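Side-chain contacts in iron-containing alcohol dehydrogenase (PDB 3JZD), which probably reduces maleylacetate to 3-oxoadipate with NADH or NADPH, a reversible step in the breakdown of aromatic compounds, and works as a homodimer: residues 29-34 against 90-95; 39-44 against 56-61; 83-88 against 106-111. All coordinates share one frame; numbering follows the deposited sequence.

Interaction 1: residues 29-34 against 90-95; sequences AEVERL and ADCAVA
Val31 of helix 27-33 packs on strand 92-97, over a face of the sheet, with one methyl, CG2, which lies 4.0 Å from CG2 of Val94 and 4.2 Å from SG of Cys92. The two valine side chains cross at about a right angle, methyl against methyl. Both adopt the same form, with CG1 anti to the backbone N (chi1 167° in Val31, -177° in Val94), and this leaves CG2, the branch beside the N, to make the contact on each side. Cys92 and Val94, two residues apart on the strand, both point toward the helix, whereas the intervening Ala93 points away to the other face of the sheet. Across the two segments the sulfur packs against carbon, and no hydrogen bond joins them. Farther along the chain Leu34 makes a looser approach, its CD1 4.5 Å from SG of Cys92, and it also rests on Val117 of strand 116-120. Ala39 of the adjacent strand 39-42 touches Val31, Cys92 and Val94 and extends the buried cluster. Polar groups sit around this apolar core: both carboxylate oxygens of Asp91 accept backbone N-H groups, from Lys37 and Arg38, tying these two residues to the chain at Asp91. On the helix Glu30 pairs with Arg16, and Arg33 forms a salt bridge with Glu11 of the second subunit. A helix packed through small apolar side chains over a parallel sheet is characteristic of the Rossmann-like N-terminal domain of iron-containing alcohol dehydrogenases.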
loop_
_atom_site.group_PDB
_atom_site.type_symbol
_atom_site.label_atom_id
_atom_site.label_comp_id
_atom_site.label_asym_id
_atom_site.label_seq_id
_atom_site.Cartn_x
_atom_site.Cartn_y
_atom_site.Cartn_z
ATOM N N ALA A 29 0.356 -21.294 -13.247
ATOM C CA ALA A 29 1.055 -20.124 -13.816
ATOM C C ALA A 29 1.856 -19.398 -12.707
ATOM O O ALA A 29 2.954 -18.943 -12.955
ATOM C CB ALA A 29 0.074 -19.129 -14.518
ATOM N N GLU A 30 1.310 -19.335 -11.488
ATOM C CA GLU A 30 2.013 -18.662 -10.369
ATOM C C GLU A 30 3.204 -19.434 -9.825
ATOM O O GLU A 30 4.236 -18.855 -9.461
ATOM C CB GLU A 30 1.014 -18.302 -9.268
ATOM C CG GLU A 30 0.026 -17.252 -9.733
ATOM C CD GLU A 30 0.722 -15.940 -10.184
ATOM O OE1 GLU A 30 1.775 -15.567 -9.620
ATOM O OE2 GLU A 30 0.196 -15.284 -11.082
ATOM N N VAL A 31 3.069 -20.746 -9.763
ATOM C CA VAL A 31 4.196 -21.618 -9.411
ATOM C C VAL A 31 5.303 -21.513 -10.490
ATOM O O VAL A 31 6.492 -21.366 -10.149
ATOM C CB VAL A 31 3.705 -23.080 -9.209
ATOM C CG1 VAL A 31 4.854 -24.079 -9.155
ATOM C CG2 VAL A 31 2.847 -23.160 -7.899
ATOM N N GLU A 32 4.910 -21.568 -11.773
ATOM C CA GLU A 32 5.862 -21.476 -12.895
ATOM C C GLU A 32 6.590 -20.143 -12.825
ATOM O O GLU A 32 7.762 -20.085 -13.069
ATOM C CB GLU A 32 5.157 -21.625 -14.273
ATOM C CG GLU A 32 4.606 -23.047 -14.601
ATOM C CD GLU A 32 3.581 -23.125 -15.772
ATOM O OE1 GLU A 32 2.861 -22.144 -16.110
ATOM O OE2 GLU A 32 3.476 -24.227 -16.339
ATOM N N ARG A 33 5.887 -19.085 -12.435
ATOM C CA ARG A 33 6.461 -17.738 -12.354
ATOM C C ARG A 33 7.572 -17.670 -11.312
ATOM O O ARG A 33 8.546 -16.973 -11.475
ATOM C CB ARG A 33 5.331 -16.756 -12.044
ATOM C CG ARG A 33 5.646 -15.317 -12.247
ATOM C CD ARG A 33 4.386 -14.448 -12.113
ATOM N NE ARG A 33 4.725 -13.055 -12.455
ATOM C CZ ARG A 33 5.382 -12.211 -11.641
ATOM N NH1 ARG A 33 5.755 -12.591 -10.422
ATOM N NH2 ARG A 33 5.670 -10.971 -12.037
ATOM N N LEU A 34 7.417 -18.420 -10.231
ATOM C CA LEU A 34 8.422 -18.510 -9.197
ATOM C C LEU A 34 9.597 -19.384 -9.660
ATOM O O LEU A 34 10.597 -19.480 -8.978
ATOM C CB LEU A 34 7.802 -19.119 -7.931
ATOM C CG LEU A 34 6.820 -18.217 -7.205
ATOM C CD1 LEU A 34 6.096 -18.968 -6.120
ATOM C CD2 LEU A 34 7.576 -16.997 -6.651
ATOM N N ALA A 90 10.238 -31.137 -3.015
ATOM C CA ALA A 90 9.439 -29.940 -3.164
ATOM C C ALA A 90 10.323 -28.676 -3.201
ATOM O O ALA A 90 11.241 -28.541 -2.375
ATOM C CB ALA A 90 8.429 -29.822 -2.009
ATOM N N ASP A 91 10.041 -27.765 -4.146
ATOM C CA ASP A 91 10.745 -26.496 -4.228
ATOM C C ASP A 91 9.752 -25.347 -4.097
ATOM O O ASP A 91 10.090 -24.192 -4.346
ATOM C CB ASP A 91 11.606 -26.390 -5.500
ATOM C CG ASP A 91 10.797 -26.484 -6.786
ATOM O OD1 ASP A 91 9.575 -26.719 -6.739
ATOM O OD2 ASP A 91 11.401 -26.332 -7.873
ATOM N N CYS A 92 8.550 -25.674 -3.625
ATOM C CA CYS A 92 7.484 -24.732 -3.440
ATOM C C CYS A 92 6.392 -25.385 -2.616
ATOM O O CYS A 92 6.160 -26.603 -2.717
ATOM C CB CYS A 92 6.917 -24.401 -4.803
ATOM S SG CYS A 92 5.600 -23.219 -4.724
ATOM N N ALA A 93 5.739 -24.589 -1.778
ATOM C CA ALA A 93 4.634 -25.049 -0.958
ATOM C C ALA A 93 3.420 -24.206 -1.337
ATOM O O ALA A 93 3.536 -22.974 -1.400
ATOM C CB ALA A 93 4.960 -24.855 0.486
ATOM N N VAL A 94 2.290 -24.850 -1.634
ATOM C CA VAL A 94 1.054 -24.137 -1.934
ATOM C C VAL A 94 0.066 -24.421 -0.792
ATOM O O VAL A 94 -0.429 -25.559 -0.632
ATOM C CB VAL A 94 0.426 -24.567 -3.248
ATOM C CG1 VAL A 94 -0.860 -23.703 -3.537
ATOM C CG2 VAL A 94 1.429 -24.491 -4.414
ATOM N N ALA A 95 -0.234 -23.380 -0.024
ATOM C CA ALA A 95 -1.082 -23.505 1.137
ATOM C C ALA A 95 -2.494 -23.168 0.760
ATOM O O ALA A 95 -2.768 -22.040 0.368
ATOM C CB ALA A 95 -0.586 -22.600 2.251
#

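Interaction 2: residues 39-44 against 56-61; sequences ALVLCT and DLLGPL. With NAD (nicotinamide-adenine-dinucleotide), chain E.
Leu58, near the end of helix 48-58, sets one methyl against strand 39-42: CD1 lies 3.7 Å from CG2 of Val41 and 4.1 Å from CB of Ala39. With CG anti to its carbonyl carbon (chi1 -71°), the leucine lies among buried apolar groups, where Val31 of helix 27-33 also touches it. Ala39 and Val41 point toward the helix, while Leu40 between them points away to the opposite face of the sheet. The one polar link of the tight part joins backbones: Ala39 N donates to O of Leu61 over 2.8 Å, with the N-H, at 170°, almost straight. These pieces belong to the beta-alpha-beta unit of strand 39-42, helix 48-58 and strand 62-66, and the bond lies where the chain leaves the helix to enter the parallel strand beside 39-42. Gly59 makes that exit with positive phi, and Leu61 N returns to Leu58 O at 2.9 Å within the short 3-10 turn. The outer side is looser. The Leu61 side chain comes no nearer than 5.2 Å to strand 39-42 and instead lies against Ala28 and Glu32, while Asp56, Leu57 and Pro60 are exposed on the surface. Past the strand, at Thr44, the chain reaches the cofactor: Thr44 OG1, placed between the backbone N and carbonyl carbon (chi1 58°), donates a hydrogen bond of 2.7 Å to O2B of the adenosine ribose of NAD, whose other partners include Gln47, Gly99 and Ser100.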
loop_
_atom_site.group_PDB
_atom_site.type_symbol
_atom_site.label_atom_id
_atom_site.label_comp_id
_atom_site.label_asym_id
_atom_site.label_seq_id
_atom_site.Cartn_x
_atom_site.Cartn_y
_atom_site.Cartn_z
ATOM N N ALA A 39 5.601 -28.507 -6.576
ATOM C CA ALA A 39 4.931 -27.794 -5.525
ATOM C C ALA A 39 4.123 -28.777 -4.680
ATOM O O ALA A 39 3.327 -29.548 -5.206
ATOM C CB ALA A 39 4.034 -26.705 -6.146
ATOM N N LEU A 40 4.322 -28.734 -3.371
ATOM C CA LEU A 40 3.565 -29.562 -2.428
ATOM C C LEU A 40 2.375 -28.746 -1.945
ATOM O O LEU A 40 2.546 -27.650 -1.433
ATOM C CB LEU A 40 4.433 -29.924 -1.227
ATOM C CG LEU A 40 3.818 -30.761 -0.110
ATOM C CD1 LEU A 40 3.450 -32.186 -0.627
ATOM C CD2 LEU A 40 4.814 -30.796 1.054
ATOM N N VAL A 41 1.185 -29.316 -2.083
ATOM C CA VAL A 41 -0.060 -28.690 -1.673
ATOM C C VAL A 41 -0.355 -29.115 -0.234
ATOM O O VAL A 41 -0.324 -30.327 0.107
ATOM C CB VAL A 41 -1.234 -29.091 -2.608
ATOM C CG1 VAL A 41 -2.537 -28.360 -2.148
ATOM C CG2 VAL A 41 -0.877 -28.810 -4.093
ATOM N N LEU A 42 -0.675 -28.123 0.586
ATOM C CA LEU A 42 -0.911 -28.303 1.987
ATOM C C LEU A 42 -2.351 -28.007 2.330
ATOM O O LEU A 42 -2.945 -27.057 1.787
ATOM C CB LEU A 42 -0.035 -27.314 2.769
ATOM C CG LEU A 42 1.466 -27.263 2.489
ATOM C CD1 LEU A 42 2.163 -26.081 3.233
ATOM C CD2 LEU A 42 2.082 -28.601 2.845
ATOM N N CYS A 43 -2.905 -28.776 3.257
ATOM C CA CYS A 43 -4.259 -28.512 3.766
ATOM C C CYS A 43 -4.497 -29.227 5.072
ATOM O O CYS A 43 -3.664 -30.028 5.514
ATOM C CB CYS A 43 -5.325 -28.959 2.750
ATOM S SG CYS A 43 -5.302 -30.713 2.341
ATOM N N THR A 44 -5.635 -28.927 5.686
ATOM C CA THR A 44 -6.084 -29.654 6.856
ATOM C C THR A 44 -6.822 -30.890 6.278
ATOM O O THR A 44 -7.182 -30.893 5.098
ATOM C CB THR A 44 -7.091 -28.858 7.684
ATOM O OG1 THR A 44 -8.208 -28.529 6.857
ATOM C CG2 THR A 44 -6.507 -27.581 8.230
ATOM N N ASP A 56 -4.707 -31.009 -8.939
ATOM C CA ASP A 56 -5.030 -31.300 -10.315
ATOM C C ASP A 56 -4.705 -30.130 -11.249
ATOM O O ASP A 56 -4.269 -30.363 -12.357
ATOM C CB ASP A 56 -6.478 -31.706 -10.469
ATOM C CG ASP A 56 -6.748 -33.110 -9.900
ATOM O OD1 ASP A 56 -5.783 -33.871 -9.645
ATOM O OD2 ASP A 56 -7.928 -33.442 -9.702
ATOM N N LEU A 57 -4.945 -28.891 -10.820
ATOM C CA LEU A 57 -4.593 -27.753 -11.639
ATOM C C LEU A 57 -3.066 -27.710 -11.894
ATOM O O LEU A 57 -2.637 -27.372 -12.982
ATOM C CB LEU A 57 -5.091 -26.441 -11.023
ATOM C CG LEU A 57 -6.596 -26.220 -11.209
ATOM C CD1 LEU A 57 -7.202 -25.258 -10.191
ATOM C CD2 LEU A 57 -6.842 -25.734 -12.594
ATOM N N LEU A 58 -2.268 -28.075 -10.912
ATOM C CA LEU A 58 -0.811 -28.047 -11.059
ATOM C C LEU A 58 -0.296 -29.098 -12.037
ATOM O O LEU A 58 0.768 -28.918 -12.644
ATOM C CB LEU A 58 -0.129 -28.258 -9.713
ATOM C CG LEU A 58 -0.261 -27.084 -8.764
ATOM C CD1 LEU A 58 0.250 -27.479 -7.380
ATOM C CD2 LEU A 58 0.490 -25.875 -9.316
ATOM N N GLY A 59 -1.058 -30.190 -12.163
ATOM C CA GLY A 59 -0.746 -31.255 -13.069
ATOM C C GLY A 59 0.616 -31.796 -12.717
ATOM O O GLY A 59 0.843 -32.101 -11.556
ATOM N N PRO A 60 1.547 -31.816 -13.689
ATOM C CA PRO A 60 2.859 -32.377 -13.441
ATOM C C PRO A 60 3.723 -31.524 -12.524
ATOM O O PRO A 60 4.774 -31.996 -12.123
ATOM C CB PRO A 60 3.459 -32.477 -14.846
ATOM C CG PRO A 60 2.854 -31.352 -15.545
ATOM C CD PRO A 60 1.441 -31.324 -15.072
ATOM N N LEU A 61 3.298 -30.302 -12.200
ATOM C CA LEU A 61 4.011 -29.481 -11.245
ATOM C C LEU A 61 3.704 -29.918 -9.816
ATOM O O LEU A 61 4.366 -29.485 -8.912
ATOM C CB LEU A 61 3.631 -28.010 -11.370
ATOM C CG LEU A 61 4.010 -27.257 -12.628
ATOM C CD1 LEU A 61 3.203 -26.014 -12.698
ATOM C CD2 LEU A 61 5.540 -26.963 -12.630
HETATM P PA NAD E . -8.064 -22.371 10.708
HETATM O O1A NAD E . -6.992 -22.261 9.663
HETATM O O2A NAD E . -7.474 -22.937 11.927
HETATM O O5B NAD E . -9.376 -23.077 10.102
HETATM C C5B NAD E . -10.381 -23.606 10.965
HETATM C C4B NAD E . -11.141 -24.695 10.231
HETATM O O4B NAD E . -11.893 -24.175 9.153
HETATM C C3B NAD E . -10.185 -25.706 9.608
HETATM O O3B NAD E . -10.657 -27.012 9.775
HETATM C C2B NAD E . -10.220 -25.403 8.129
HETATM O O2B NAD E . -9.928 -26.535 7.344
HETATM C C1B NAD E . -11.653 -24.905 7.970
HETATM N N9A NAD E . -11.808 -24.004 6.829
HETATM C C8A NAD E . -10.998 -22.924 6.581
HETATM N N7A NAD E . -11.455 -22.313 5.476
HETATM C C5A NAD E . -12.522 -22.969 4.999
HETATM C C6A NAD E . -13.329 -22.784 3.867
HETATM N N6A NAD E . -13.368 -21.651 3.195
HETATM N N1A NAD E . -14.335 -23.688 3.628
HETATM C C2A NAD E . -14.546 -24.749 4.476
HETATM N N3A NAD E . -13.758 -24.927 5.599
HETATM C C4A NAD E . -12.739 -24.057 5.847
HETATM O O3 NAD E . -8.741 -20.974 11.143
HETATM P PN NAD E . -8.118 -19.498 10.979
HETATM O O1N NAD E . -8.943 -18.676 11.969
HETATM O O2N NAD E . -8.012 -19.150 9.548
HETATM O O5D NAD E . -6.632 -19.572 11.463
HETATM C C5D NAD E . -6.313 -19.358 12.807
HETATM C C4D NAD E . -4.888 -19.837 13.001
HETATM O O4D NAD E . -4.062 -19.000 12.229
HETATM C C3D NAD E . -4.422 -19.687 14.436
HETATM O O3D NAD E . -3.397 -20.607 14.656
HETATM C C2D NAD E . -3.886 -18.290 14.458
HETATM O O2D NAD E . -3.019 -18.071 15.543
HETATM C C1D NAD E . -3.211 -18.259 13.084
HETATM N N1N NAD E . -3.001 -16.879 12.615
HETATM C C2N NAD E . -1.709 -16.451 12.445
HETATM C C3N NAD E . -1.452 -15.163 11.999
HETATM C C7N NAD E . -0.033 -14.718 11.722
HETATM O O7N NAD E . 0.207 -13.438 11.220
HETATM N N7N NAD E . 1.002 -15.517 11.898
HETATM C C4N NAD E . -2.532 -14.309 11.723
HETATM C C5N NAD E . -3.838 -14.756 11.890
HETATM C C6N NAD E . -4.063 -16.066 12.318
#

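Interaction 3: residues 83-88 against 106-111; sequences ARAREA and KAIALE
Helices 75-88 and 99-112 lie side by side on one face of the Rossmann-like sheet, and they meet here through two pairs, Ala85 with Ile108 inside and Arg86 with Glu111 at the exposed side. The second helix starts at the cofactor, where Gly99 N and Ser100 OG bind NAD, so the contact joins the far half of this nucleotide-binding helix to its neighbour. Arg86 sends a chain extended from CG to NE toward helix 99-112, bringing its guanidinium to Glu111. Glu111 answers with a chain bent at chi2 (68°), and the two side chains cross at about a right angle. The salt bridge is long and weak: NH1 of Arg86 donates to OE2 of Glu111 over 3.5 Å. The oxygen lies at the guanidinium edge and in its plane, although the carboxylate plane is turned 51° from it. The aliphatic part of the glutamate is just as close, with CG of Glu111 3.4 Å from NH2 of Arg86. Glu111 has a second conformer, which makes this exposed pairing provisional. Thr82, one turn before Arg86, touches both Glu111 and Ile108. On helix 99-112 Lys106 reaches toward the cofactor, its NZ held by the carbonyl oxygens of Ser126, Thr129 and Val131. On the buried side the apolar approach is modest, a single methyl meeting a single methyl: CB of Ala85 lies 4.3 Å from CG2 of Ile108.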
loop_
_atom_site.group_PDB
_atom_site.type_symbol
_atom_site.label_atom_id
_atom_site.label_comp_id
_atom_site.label_asym_id
_atom_site.label_seq_id
_atom_site.Cartn_x
_atom_site.Cartn_y
_atom_site.Cartn_z
ATOM N N ALA A 83 9.496 -32.959 6.377
ATOM C CA ALA A 83 10.028 -34.241 5.959
ATOM C C ALA A 83 9.373 -34.679 4.668
ATOM O O ALA A 83 10.048 -35.146 3.756
ATOM C CB ALA A 83 9.805 -35.290 7.036
ATOM N N ARG A 84 8.058 -34.539 4.564
ATOM C CA ARG A 84 7.391 -34.941 3.327
ATOM C C ARG A 84 7.827 -34.088 2.129
ATOM O O ARG A 84 7.945 -34.589 1.015
ATOM C CB ARG A 84 5.894 -34.799 3.461
ATOM C CG ARG A 84 5.192 -35.230 2.202
ATOM C CD ARG A 84 5.047 -36.745 2.133
ATOM N NE ARG A 84 3.902 -37.118 2.954
ATOM C CZ ARG A 84 2.634 -36.929 2.580
ATOM N NH1 ARG A 84 2.335 -36.378 1.388
ATOM N NH2 ARG A 84 1.656 -37.276 3.405
ATOM N N ALA A 85 8.019 -32.789 2.373
ATOM C CA ALA A 85 8.435 -31.849 1.323
ATOM C C ALA A 85 9.796 -32.274 0.825
ATOM O O ALA A 85 10.045 -32.354 -0.392
ATOM C CB ALA A 85 8.487 -30.426 1.862
ATOM N N ARG A 86 10.695 -32.547 1.777
ATOM C CA ARG A 86 12.041 -32.987 1.405
ATOM C C ARG A 86 11.995 -34.278 0.614
ATOM O O ARG A 86 12.582 -34.380 -0.448
ATOM C CB ARG A 86 12.928 -33.073 2.627
ATOM C CG ARG A 86 13.414 -31.691 2.995
ATOM C CD ARG A 86 13.930 -31.573 4.396
ATOM N NE ARG A 86 14.653 -30.309 4.532
ATOM C CZ ARG A 86 14.990 -29.739 5.687
ATOM N NH1 ARG A 86 14.649 -30.287 6.849
ATOM N NH2 ARG A 86 15.654 -28.586 5.675
ATOM N N GLU A 87 11.229 -35.232 1.095
ATOM C CA GLU A 87 11.074 -36.504 0.419
ATOM C C GLU A 87 10.505 -36.369 -1.001
ATOM O O GLU A 87 10.803 -37.186 -1.866
ATOM C CB GLU A 87 10.176 -37.363 1.294
ATOM C CG GLU A 87 9.605 -38.629 0.700
ATOM C CD GLU A 87 8.448 -39.124 1.569
ATOM O OE1 GLU A 87 8.594 -39.134 2.821
ATOM O OE2 GLU A 87 7.382 -39.466 1.001
ATOM N N ALA A 88 9.687 -35.349 -1.247
ATOM C CA ALA A 88 9.098 -35.154 -2.584
ATOM C C ALA A 88 9.989 -34.314 -3.488
ATOM O O ALA A 88 9.721 -34.175 -4.691
ATOM C CB ALA A 88 7.760 -34.501 -2.472
ATOM N N LYS A 106 4.427 -21.656 6.368
ATOM C CA LYS A 106 5.413 -20.754 6.969
ATOM C C LYS A 106 6.487 -21.547 7.692
ATOM O O LYS A 106 7.646 -21.165 7.638
ATOM C CB LYS A 106 4.770 -19.751 7.944
ATOM C CG LYS A 106 3.932 -18.676 7.262
ATOM C CD LYS A 106 3.434 -17.614 8.236
ATOM C CE LYS A 106 2.866 -16.384 7.546
ATOM N NZ LYS A 106 2.448 -15.325 8.537
ATOM N N ALA A 107 6.087 -22.631 8.367
ATOM C CA ALA A 107 7.027 -23.463 9.114
ATOM C C ALA A 107 7.952 -24.159 8.155
ATOM O O ALA A 107 9.128 -24.246 8.402
ATOM C CB ALA A 107 6.285 -24.490 9.991
ATOM N N ILE A 108 7.416 -24.676 7.051
ATOM C CA ILE A 108 8.265 -25.350 6.050
ATOM C C ILE A 108 9.267 -24.348 5.465
ATOM O O ILE A 108 10.434 -24.677 5.258
ATOM C CB ILE A 108 7.410 -25.990 4.916
ATOM C CG1 ILE A 108 6.524 -27.101 5.477
ATOM C CG2 ILE A 108 8.273 -26.544 3.765
ATOM C CD1 ILE A 108 5.505 -27.577 4.486
ATOM N N ALA A 109 8.809 -23.132 5.215
ATOM C CA ALA A 109 9.628 -22.095 4.607
ATOM C C ALA A 109 10.682 -21.651 5.580
ATOM O O ALA A 109 11.785 -21.337 5.162
ATOM C CB ALA A 109 8.800 -20.917 4.163
ATOM N N LEU A 110 10.343 -21.640 6.870
ATOM C CA LEU A 110 11.315 -21.299 7.903
ATOM C C LEU A 110 12.505 -22.265 7.895
ATOM O O LEU A 110 13.628 -21.836 8.021
ATOM C CB LEU A 110 10.673 -21.315 9.283
ATOM C CG LEU A 110 11.532 -20.758 10.433
ATOM C CD1 LEU A 110 12.039 -19.373 10.086
ATOM C CD2 LEU A 110 10.732 -20.702 11.732
ATOM N N GLU A 111 12.255 -23.557 7.724
ATOM C CA GLU A 111 13.327 -24.569 7.722
ATOM C C GLU A 111 13.999 -24.738 6.356
ATOM O O GLU A 111 15.195 -25.044 6.286
ATOM C CB GLU A 111 12.766 -25.918 8.212
ATOM C CG GLU A 111 13.678 -27.179 8.106
ATOM C CD GLU A 111 14.901 -27.171 9.031
ATOM O OE1 GLU A 111 15.559 -26.119 9.159
ATOM O OE2 GLU A 111 15.214 -28.240 9.611
#

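In the fold
All three contacts belong to the N-terminal Rossmann-like region and lie on the same side of the chain's centre. Interactions 1 and 2 are neighbours, their centres about 9 Å apart, on the face of the parallel sheet bearing helices 27-33 and 48-58, and adjacent strands 39-42 and 92-97 link them. Interaction 3 lies on the other face, its centre about 13 and 14 Å from those of interactions 1 and 2, where Leu40 meets Ala85 and Leu42 meets Ile108. Along the chain interaction 2 is nested within interaction 1, whose second segment falls between those of interaction 3. Helices thus sandwich the sheet on both faces, and the segments 39-44 and 106-111 also reach the bound NAD.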